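PDB 4DUN: putative phenazine biosynthesis PhzC/PhzF protein from Clostridium difficile, which is of unconfirmed function but probably acts as an isomerase, as a member of the PhzF family. Local coordinates for residues A[144-149]-A[172-177]; A[166-171]-A[193-198]; A[187-192]-A[205-210]. All blocks are in the same frame, centred on the assembly; numbering follows the deposited sequence. Where two conformers were deposited one is given.

Interaction 1 (A[144-149]-A[172-177])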
loop_
_atom_site.group_PDB
_atom_site.type_symbol
_atom_site.label_atom_id
_atom_site.label_comp_id
_atom_site.label_asym_id
_atom_site.label_seq_id
_atom_site.Cartn_x
_atom_site.Cartn_y
_atom_site.Cartn_z
ATOM N N SER A 144 -6.132 -29.765 -1.728
ATOM C CA SER A 144 -5.049 -29.744 -0.731
ATOM C C SER A 144 -5.379 -28.600 0.234
ATOM O O SER A 144 -6.561 -28.400 0.518
ATOM C CB SER A 144 -3.685 -29.587 -1.401
ATOM O OG SER A 144 -2.615 -29.632 -0.464
ATOM N N ARG A 145 -4.379 -27.836 0.719
ATOM C CA ARG A 145 -4.619 -26.660 1.580
ATOM C C ARG A 145 -5.496 -25.675 0.759
ATOM O O ARG A 145 -6.461 -25.097 1.265
ATOM C CB ARG A 145 -3.282 -26.016 1.976
ATOM C CG ARG A 145 -3.434 -24.743 2.811
ATOM C CD ARG A 145 -2.173 -23.906 2.808
ATOM N NE ARG A 145 -1.891 -23.334 1.487
ATOM C CZ ARG A 145 -0.771 -22.689 1.181
ATOM N NH1 ARG A 145 -0.586 -22.216 -0.044
ATOM N NH2 ARG A 145 0.165 -22.497 2.102
ATOM N N ASP A 146 -5.178 -25.589 -0.540
ATOM C CA ASP A 146 -5.858 -24.766 -1.536
ATOM C C ASP A 146 -6.684 -25.625 -2.493
ATOM O O ASP A 146 -6.439 -26.834 -2.639
ATOM C CB ASP A 146 -4.817 -23.975 -2.351
ATOM C CG ASP A 146 -3.843 -23.168 -1.511
ATOM O OD1 ASP A 146 -4.304 -22.308 -0.732
ATOM O OD2 ASP A 146 -2.627 -23.421 -1.613
ATOM N N LEU A 147 -7.653 -24.985 -3.163
ATOM C CA LEU A 147 -8.458 -25.637 -4.196
ATOM C C LEU A 147 -7.740 -25.439 -5.521
ATOM O O LEU A 147 -7.299 -24.320 -5.820
ATOM C CB LEU A 147 -9.880 -25.057 -4.251
ATOM C CG LEU A 147 -10.823 -25.644 -5.299
ATOM C CD1 LEU A 147 -11.155 -27.116 -4.995
ATOM C CD2 LEU A 147 -12.140 -24.837 -5.347
ATOM N N ILE A 148 -7.565 -26.521 -6.286
ATOM C CA ILE A 148 -6.834 -26.443 -7.549
ATOM C C ILE A 148 -7.792 -26.719 -8.696
ATOM O O ILE A 148 -8.380 -27.804 -8.762
ATOM C CB ILE A 148 -5.623 -27.407 -7.551
ATOM C CG1 ILE A 148 -4.682 -27.088 -6.351
ATOM C CG2 ILE A 148 -4.861 -27.334 -8.897
ATOM C CD1 ILE A 148 -3.840 -28.217 -5.904
ATOM N N LEU A 149 -7.912 -25.744 -9.606
ATOM C CA LEU A 149 -8.787 -25.844 -10.778
ATOM C C LEU A 149 -7.963 -25.938 -12.030
ATOM O O LEU A 149 -7.245 -24.994 -12.389
ATOM C CB LEU A 149 -9.759 -24.637 -10.866
ATOM C CG LEU A 149 -10.571 -24.294 -9.581
ATOM C CD1 LEU A 149 -11.384 -23.011 -9.762
ATOM C CD2 LEU A 149 -11.464 -25.459 -9.148
ATOM N N ASP A 172 -13.748 -24.424 2.606
ATOM C CA ASP A 172 -12.936 -25.632 2.790
ATOM C C ASP A 172 -11.455 -25.428 2.412
ATOM O O ASP A 172 -10.636 -26.265 2.782
ATOM C CB ASP A 172 -13.512 -26.797 1.964
ATOM C CG ASP A 172 -14.274 -27.848 2.742
ATOM O OD1 ASP A 172 -14.610 -27.591 3.928
ATOM O OD2 ASP A 172 -14.560 -28.922 2.162
ATOM N N TRP A 173 -11.114 -24.332 1.697
ATOM C CA TRP A 173 -9.751 -24.082 1.210
ATOM C C TRP A 173 -9.236 -22.678 1.571
ATOM O O TRP A 173 -10.036 -21.762 1.754
ATOM C CB TRP A 173 -9.698 -24.300 -0.320
ATOM C CG TRP A 173 -10.077 -25.704 -0.697
ATOM C CD1 TRP A 173 -9.285 -26.813 -0.620
ATOM C CD2 TRP A 173 -11.392 -26.173 -1.036
ATOM N NE1 TRP A 173 -10.006 -27.935 -0.959
ATOM C CE2 TRP A 173 -11.307 -27.574 -1.200
ATOM C CE3 TRP A 173 -12.627 -25.537 -1.268
ATOM C CZ2 TRP A 173 -12.415 -28.355 -1.555
ATOM C CZ3 TRP A 173 -13.722 -26.309 -1.629
ATOM C CH2 TRP A 173 -13.611 -27.700 -1.778
ATOM N N LEU A 174 -7.896 -22.525 1.691
ATOM C CA LEU A 174 -7.268 -21.241 2.025
ATOM C C LEU A 174 -7.301 -20.303 0.812
ATOM O O LEU A 174 -7.789 -19.177 0.904
ATOM C CB LEU A 174 -5.814 -21.425 2.531
ATOM C CG LEU A 174 -5.003 -20.118 2.788
ATOM C CD1 LEU A 174 -5.573 -19.311 3.945
ATOM C CD2 LEU A 174 -3.542 -20.423 3.069
ATOM N N GLY A 175 -6.756 -20.778 -0.292
ATOM C CA GLY A 175 -6.694 -20.045 -1.545
ATOM C C GLY A 175 -7.279 -20.841 -2.691
ATOM O O GLY A 175 -7.513 -22.049 -2.574
ATOM N N ILE A 176 -7.520 -20.158 -3.802
ATOM C CA ILE A 176 -8.071 -20.760 -5.016
ATOM C C ILE A 176 -7.012 -20.638 -6.095
ATOM O O ILE A 176 -6.622 -19.522 -6.459
ATOM C CB ILE A 176 -9.423 -20.106 -5.453
ATOM C CG1 ILE A 176 -10.452 -19.987 -4.281
ATOM C CG2 ILE A 176 -10.006 -20.791 -6.696
ATOM C CD1 ILE A 176 -10.897 -21.320 -3.570
ATOM N N ILE A 177 -6.584 -21.788 -6.621
ATOM C CA ILE A 177 -5.573 -21.864 -7.663
ATOM C C ILE A 177 -6.223 -22.258 -8.992
ATOM O O ILE A 177 -7.016 -23.208 -9.033
ATOM C CB ILE A 177 -4.470 -22.907 -7.276
ATOM C CG1 ILE A 177 -3.737 -22.551 -5.952
ATOM C CG2 ILE A 177 -3.464 -23.150 -8.434
ATOM C CD1 ILE A 177 -2.947 -23.725 -5.389
HETATM O O HOH W 1 -8.334 -27.802 2.582
#
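The indole of W173 lies between two aliphatic groups. L147 covers one face, its CD1 3.7 Å above the ring plane and its CB in a CH-pi contact, 3.8 Å from the centroid of the five-membered ring. D172 CB sits over the rim of the opposite face, S144 O meets the edge at CD1 (3.4 Å), and NE1 bonds S143 OG. The guanidinium of R145 has L174 CD2 over one face and the carboxylate of D146 at its edge.

These side chains flank the start of a parallel strand pair, 147-150 with 176-181. L147 bridges I176 and I148 bridges I177. A bond from L174 N to R145 O precedes the strands; the ladder runs from L147 N to G175 O, through I177 N to L147 O (2.8 Å, almost on the C=O axis), to L149 N on I177 O. L147 and I176 project to one face of the sheet, where the indole packs over L147. L147 CG, anti to the backbone N (chi1 180°), extends CD1 across the indole and CD2 toward I176 CD1. On the other face I177 CD1 rests 3.6 Å from D146 CB and also touches I148 CG1.

R145 folds back through a bend at chi3 (68°) and grips D146 side-on. Its NH1 reaches the syn lone pair of D146 OD2 at 2.8 Å, while its NE approaches the same oxygen from above the carboxylate plane. D146 OD1 has a weak bond from G175 N and a hydrogen bond with Y191 OH, and R145 NH1 also bonds S205 OG. A buried carboxylate held by an arginine and a tyrosine, with a weak bond from a backbone N-H, is probably kept ionised, and its rotation is fixed where the two strands begin to pair.

Interaction 2 (A[166-171]-A[193-198])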
loop_
_atom_site.group_PDB
_atom_site.type_symbol
_atom_site.label_atom_id
_atom_site.label_comp_id
_atom_site.label_asym_id
_atom_site.label_seq_id
_atom_site.Cartn_x
_atom_site.Cartn_y
_atom_site.Cartn_z
ATOM N N GLN A 166 -18.001 -14.635 -4.147
ATOM C CA GLN A 166 -18.343 -16.031 -4.415
ATOM C C GLN A 166 -17.236 -16.976 -3.912
ATOM O O GLN A 166 -17.545 -17.974 -3.261
ATOM C CB GLN A 166 -18.613 -16.254 -5.917
ATOM C CG GLN A 166 -19.886 -15.574 -6.439
ATOM C CD GLN A 166 -21.146 -16.259 -5.970
ATOM O OE1 GLN A 166 -21.584 -16.093 -4.827
ATOM N NE2 GLN A 166 -21.766 -17.032 -6.851
ATOM N N LEU A 167 -15.956 -16.639 -4.175
ATOM C CA LEU A 167 -14.811 -17.451 -3.755
ATOM C C LEU A 167 -14.694 -17.533 -2.218
ATOM O O LEU A 167 -14.304 -18.580 -1.703
ATOM C CB LEU A 167 -13.504 -16.936 -4.385
ATOM C CG LEU A 167 -13.397 -17.013 -5.931
ATOM C CD1 LEU A 167 -12.070 -16.433 -6.404
ATOM C CD2 LEU A 167 -13.586 -18.447 -6.451
ATOM N N ARG A 168 -15.102 -16.476 -1.487
ATOM C CA ARG A 168 -15.084 -16.488 -0.020
ATOM C C ARG A 168 -16.019 -17.565 0.564
ATOM O O ARG A 168 -15.821 -17.989 1.704
ATOM C CB ARG A 168 -15.478 -15.118 0.537
ATOM C CG ARG A 168 -14.304 -14.187 0.697
ATOM C CD ARG A 168 -14.642 -12.946 1.510
ATOM N NE ARG A 168 -15.575 -12.050 0.825
ATOM C CZ ARG A 168 -15.233 -11.131 -0.075
ATOM N NH1 ARG A 168 -13.967 -11.000 -0.453
ATOM N NH2 ARG A 168 -16.154 -10.338 -0.606
ATOM N N LYS A 169 -17.028 -18.002 -0.216
ATOM C CA LYS A 169 -18.002 -19.015 0.201
ATOM C C LYS A 169 -17.416 -20.441 0.116
ATOM O O LYS A 169 -18.023 -21.366 0.663
ATOM C CB LYS A 169 -19.305 -18.898 -0.614
ATOM C CG LYS A 169 -20.099 -17.630 -0.308
ATOM C CD LYS A 169 -21.306 -17.473 -1.225
ATOM C CE LYS A 169 -21.906 -16.094 -1.130
ATOM N NZ LYS A 169 -23.043 -15.927 -2.075
ATOM N N LEU A 170 -16.225 -20.611 -0.517
ATOM C CA LEU A 170 -15.516 -21.893 -0.604
ATOM C C LEU A 170 -14.577 -22.012 0.616
ATOM O O LEU A 170 -13.343 -21.994 0.476
ATOM C CB LEU A 170 -14.731 -22.009 -1.937
ATOM C CG LEU A 170 -15.547 -21.981 -3.230
ATOM C CD1 LEU A 170 -14.684 -21.547 -4.385
ATOM C CD2 LEU A 170 -16.191 -23.337 -3.524
ATOM N N THR A 171 -15.190 -22.116 1.816
ATOM C CA THR A 171 -14.545 -22.136 3.137
ATOM C C THR A 171 -13.653 -23.360 3.416
ATOM O O THR A 171 -12.866 -23.318 4.363
ATOM C CB THR A 171 -15.610 -22.029 4.245
ATOM O OG1 THR A 171 -16.611 -23.037 4.056
ATOM C CG2 THR A 171 -16.255 -20.641 4.308
ATOM N N CYS A 193 -6.672 -14.946 -3.175
ATOM C CA CYS A 193 -6.845 -14.842 -1.726
ATOM C C CYS A 193 -8.197 -14.173 -1.459
ATOM O O CYS A 193 -8.276 -12.933 -1.425
ATOM C CB CYS A 193 -5.688 -14.061 -1.105
ATOM S SG CYS A 193 -4.055 -14.592 -1.676
ATOM N N PRO A 194 -9.277 -14.983 -1.320
ATOM C CA PRO A 194 -10.626 -14.403 -1.212
ATOM C C PRO A 194 -10.848 -13.486 -0.007
ATOM O O PRO A 194 -11.514 -12.460 -0.164
ATOM C CB PRO A 194 -11.534 -15.640 -1.159
ATOM C CG PRO A 194 -10.730 -16.715 -1.874
ATOM C CD PRO A 194 -9.347 -16.462 -1.376
ATOM N N GLU A 195 -10.265 -13.813 1.158
ATOM C CA GLU A 195 -10.462 -12.990 2.352
ATOM C C GLU A 195 -9.629 -11.708 2.284
ATOM O O GLU A 195 -9.998 -10.718 2.913
ATOM C CB GLU A 195 -10.177 -13.776 3.640
ATOM C CG GLU A 195 -11.275 -14.769 3.991
ATOM C CD GLU A 195 -12.633 -14.191 4.362
ATOM O OE1 GLU A 195 -12.685 -13.075 4.933
ATOM O OE2 GLU A 195 -13.650 -14.873 4.097
ATOM N N LEU A 196 -8.542 -11.714 1.494
ATOM C CA LEU A 196 -7.712 -10.534 1.295
ATOM C C LEU A 196 -8.239 -9.685 0.116
ATOM O O LEU A 196 -7.734 -8.578 -0.096
ATOM C CB LEU A 196 -6.236 -10.939 1.061
ATOM C CG LEU A 196 -5.478 -11.555 2.256
ATOM C CD1 LEU A 196 -4.130 -12.109 1.821
ATOM C CD2 LEU A 196 -5.267 -10.532 3.381
ATOM N N ASP A 197 -9.253 -10.197 -0.647
ATOM C CA ASP A 197 -9.828 -9.545 -1.846
ATOM C C ASP A 197 -8.696 -9.223 -2.861
ATOM O O ASP A 197 -8.665 -8.147 -3.465
ATOM C CB ASP A 197 -10.608 -8.263 -1.475
ATOM C CG ASP A 197 -12.069 -8.454 -1.126
ATOM O OD1 ASP A 197 -12.819 -8.974 -1.980
ATOM O OD2 ASP A 197 -12.482 -7.999 -0.033
ATOM N N SER A 198 -7.735 -10.144 -3.007
ATOM C CA SER A 198 -6.592 -9.876 -3.869
ATOM C C SER A 198 -6.057 -11.117 -4.536
ATOM O O SER A 198 -6.290 -12.248 -4.088
ATOM C CB SER A 198 -5.473 -9.225 -3.053
ATOM O OG SER A 198 -5.024 -10.100 -2.033
HETATM O O HOH W 2 -15.452 -8.396 -2.822
HETATM O O HOH W 3 -13.596 -17.431 3.197
#
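R168 NH1 is held by two acceptors, the backbone oxygen of P194 at 2.9 Å and D197 OD1 at 2.8 Å, the latter a salt bridge. R168 joins a type I beta turn from L167 to L170, continuing from the helix that includes L167, to the hairpin connection between strands 187-193 and 198-200, where D197 and S198 both face C193 in a G1 beta bulge. Both acceptors lie close to the guanidinium plane, yet neither is met in its own plane: NH1 stands above the P194 carbonyl plane and well above the D197 carboxylate, whose plane is turned 75° from the guanidinium. Water 2 closes a small ring by accepting from R168 NH2 and donating to D197 OD1.

The arginine chain, bent at chi3 (-68°), runs over P194, with R168 CG 3.6 Å from P194 CB. On the inner side L167 CB packs against P194 CG, and both L167 and P194 also touch I176 of the neighbouring strand, so this edge of the contact is apolar and buried. Toward solvent, E195 crosses the arginine obliquely. Its carboxylate meets the aliphatic part of the chain, and any attraction to the guanidinium would act through space, without direct contact of the charged atoms. E195 OE2 instead accepts from water 3 at 2.7 Å, and the same water donates to R168 O at 2.7 Å.

Interaction 3 (A[187-192]-A[205-210]). With SO4 (sulfate ion), chain B.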
loop_
_atom_site.group_PDB
_atom_site.type_symbol
_atom_site.label_atom_id
_atom_site.label_comp_id
_atom_site.label_asym_id
_atom_site.label_seq_id
_atom_site.Cartn_x
_atom_site.Cartn_y
_atom_site.Cartn_z
ATOM N N PHE A 187 4.191 -24.983 -17.075
ATOM C CA PHE A 187 2.851 -24.779 -16.561
ATOM C C PHE A 187 2.710 -23.384 -16.030
ATOM O O PHE A 187 3.710 -22.693 -15.805
ATOM C CB PHE A 187 2.454 -25.829 -15.502
ATOM C CG PHE A 187 3.258 -25.859 -14.224
ATOM C CD1 PHE A 187 4.372 -26.680 -14.106
ATOM C CD2 PHE A 187 2.859 -25.112 -13.115
ATOM C CE1 PHE A 187 5.061 -26.778 -12.897
ATOM C CE2 PHE A 187 3.544 -25.207 -11.904
ATOM C CZ PHE A 187 4.652 -26.031 -11.806
ATOM N N VAL A 188 1.450 -22.960 -15.842
ATOM C CA VAL A 188 1.132 -21.631 -15.354
ATOM C C VAL A 188 0.094 -21.735 -14.280
ATOM O O VAL A 188 -0.642 -22.729 -14.226
ATOM C CB VAL A 188 0.653 -20.667 -16.491
ATOM C CG1 VAL A 188 1.747 -20.422 -17.529
ATOM C CG2 VAL A 188 -0.642 -21.164 -17.161
ATOM N N SER A 189 -0.018 -20.696 -13.464
ATOM C CA SER A 189 -1.063 -20.626 -12.430
ATOM C C SER A 189 -1.311 -19.185 -12.018
ATOM O O SER A 189 -0.551 -18.290 -12.371
ATOM C CB SER A 189 -0.724 -21.473 -11.201
ATOM O OG SER A 189 0.323 -20.887 -10.435
ATOM N N ARG A 190 -2.435 -18.975 -11.368
ATOM C CA ARG A 190 -2.830 -17.740 -10.708
ATOM C C ARG A 190 -3.409 -18.165 -9.364
ATOM O O ARG A 190 -4.051 -19.219 -9.272
ATOM C CB ARG A 190 -3.800 -16.894 -11.530
ATOM C CG ARG A 190 -3.131 -16.241 -12.749
ATOM C CD ARG A 190 -4.155 -15.636 -13.661
ATOM N NE ARG A 190 -4.752 -14.442 -13.072
ATOM C CZ ARG A 190 -5.874 -13.875 -13.494
ATOM N NH1 ARG A 190 -6.549 -14.396 -14.525
ATOM N NH2 ARG A 190 -6.337 -12.787 -12.896
ATOM N N TYR A 191 -3.118 -17.393 -8.322
ATOM C CA TYR A 191 -3.531 -17.724 -6.961
ATOM C C TYR A 191 -4.373 -16.583 -6.398
ATOM O O TYR A 191 -3.915 -15.442 -6.356
ATOM C CB TYR A 191 -2.276 -17.986 -6.094
ATOM C CG TYR A 191 -2.561 -18.492 -4.700
ATOM C CD1 TYR A 191 -2.903 -17.616 -3.674
ATOM C CD2 TYR A 191 -2.348 -19.826 -4.367
ATOM C CE1 TYR A 191 -3.132 -18.076 -2.370
ATOM C CE2 TYR A 191 -2.582 -20.300 -3.072
ATOM C CZ TYR A 191 -2.973 -19.420 -2.077
ATOM O OH TYR A 191 -3.192 -19.879 -0.801
ATOM N N PHE A 192 -5.585 -16.896 -5.941
ATOM C CA PHE A 192 -6.521 -15.905 -5.409
ATOM C C PHE A 192 -6.735 -16.084 -3.907
ATOM O O PHE A 192 -6.958 -17.207 -3.427
ATOM C CB PHE A 192 -7.870 -15.971 -6.168
ATOM C CG PHE A 192 -7.669 -15.793 -7.663
ATOM C CD1 PHE A 192 -7.419 -14.535 -8.204
ATOM C CD2 PHE A 192 -7.682 -16.890 -8.519
ATOM C CE1 PHE A 192 -7.178 -14.376 -9.576
ATOM C CE2 PHE A 192 -7.434 -16.732 -9.887
ATOM C CZ PHE A 192 -7.195 -15.471 -10.406
ATOM N N SER A 205 4.319 -21.620 -2.048
ATOM C CA SER A 205 3.726 -22.821 -1.414
ATOM C C SER A 205 2.700 -23.575 -2.286
ATOM O O SER A 205 2.561 -24.787 -2.115
ATOM C CB SER A 205 3.111 -22.490 -0.060
ATOM O OG SER A 205 2.114 -21.488 -0.147
ATOM N N SER A 206 2.015 -22.897 -3.226
ATOM C CA SER A 206 1.125 -23.584 -4.180
ATOM C C SER A 206 1.939 -24.596 -5.025
ATOM O O SER A 206 1.407 -25.625 -5.452
ATOM C CB SER A 206 0.470 -22.560 -5.100
ATOM O OG SER A 206 1.477 -21.818 -5.778
ATOM N N HIS A 207 3.248 -24.316 -5.221
ATOM C CA HIS A 207 4.111 -25.183 -6.020
ATOM C C HIS A 207 4.418 -26.508 -5.283
ATOM O O HIS A 207 4.818 -27.469 -5.939
ATOM C CB HIS A 207 5.359 -24.434 -6.527
ATOM C CG HIS A 207 4.974 -23.394 -7.544
ATOM N ND1 HIS A 207 4.467 -22.172 -7.156
ATOM C CD2 HIS A 207 4.878 -23.494 -8.895
ATOM C CE1 HIS A 207 4.130 -21.545 -8.277
ATOM N NE2 HIS A 207 4.388 -22.290 -9.350
ATOM N N CYS A 208 4.092 -26.616 -3.966
ATOM C CA CYS A 208 4.147 -27.905 -3.248
ATOM C C CYS A 208 3.199 -28.913 -3.897
ATOM O O CYS A 208 3.484 -30.104 -3.888
ATOM C CB CYS A 208 3.799 -27.720 -1.779
ATOM S SG CYS A 208 5.022 -26.753 -0.885
ATOM N N ASN A 209 2.055 -28.429 -4.412
ATOM C CA ASN A 209 1.065 -29.245 -5.110
ATOM C C ASN A 209 1.286 -29.245 -6.607
ATOM O O ASN A 209 1.113 -30.279 -7.241
ATOM C CB ASN A 209 -0.360 -28.731 -4.873
ATOM C CG ASN A 209 -0.787 -28.490 -3.448
ATOM O OD1 ASN A 209 -1.436 -27.486 -3.169
ATOM N ND2 ASN A 209 -0.533 -29.430 -2.537
ATOM N N LEU A 210 1.561 -28.064 -7.192
ATOM C CA LEU A 210 1.639 -27.930 -8.644
ATOM C C LEU A 210 2.796 -28.708 -9.227
ATOM O O LEU A 210 2.630 -29.309 -10.293
ATOM C CB LEU A 210 1.707 -26.445 -9.078
ATOM C CG LEU A 210 0.447 -25.607 -8.789
ATOM C CD1 LEU A 210 0.714 -24.121 -9.060
ATOM C CD2 LEU A 210 -0.795 -26.110 -9.607
HETATM S S SO4 B . 4.851 -18.850 -0.070
HETATM O O1 SO4 B . 4.557 -18.149 1.171
HETATM O O2 SO4 B . 5.764 -19.994 0.154
HETATM O O3 SO4 B . 3.605 -19.328 -0.584
HETATM O O4 SO4 B . 5.499 -17.929 -0.988
HETATM O O HOH W 4 2.607 -21.617 -11.553
HETATM O O HOH W 5 0.467 -20.269 -7.666
#
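F187, S189 and Y191, alternate residues of strand 187-193, all direct their side chains at segment 205-210, which leads into helix 207-218. The rings of F187 and H207 meet rim to rim, their planes inclined by 31° and F187 CE2 3.7 Å from H207 CD2. F187 CE2 also touches L210 CB at 3.6 Å, while L210 O lies over a face of the phenyl. The CD1 branch of L210 turns aside to S189 OG, 3.5 Å away, and covers the rim of one face of the H207 imidazole.

Two waters reach S189 OG: water 4 lies 2.9 Å from H207 NE2 and water 5 lies 2.6 Å from S206 OG, so S206 and H207 share one buried serine. H207 ND1 bonds T203 O, so both ring nitrogens have partners and the ring's rotation is set. Y191 touches S206 CB obliquely through CD2, and its hydroxyl bonds a bound buffer molecule besides D146.

S205 N and OG both bond O3 of a sulfate, probably from the crystallisation liquor; G73 N and G204 N bond the ion too. The start of helix 207-218 packs on strand 187-193, which pairs with strands 176-181 and 222-227, and F187 stacks on W214 of that helix.

How the interactions relate
Interactions 1 and 3 are buried, whereas interaction 2 is partly exposed at the end of strand 187-193. Strand 176-181 connects all three: it pairs with 147-150 in interaction 1 and with 187-193, the strand of interaction 3, while I176 packs on L167, L170 and P194 of interaction 2. Main-chain bonding dominates interaction 1, interaction 2 combines a partly exposed arginine, its salt bridge and waters with a buried apolar edge, and interaction 3 joins helix to strand through apolar packing and buried waters. Interactions 1 and 3 meet in a polar junction, where the side chain of Y191 lies about 10 Å from that of E47, the predicted active-site residue.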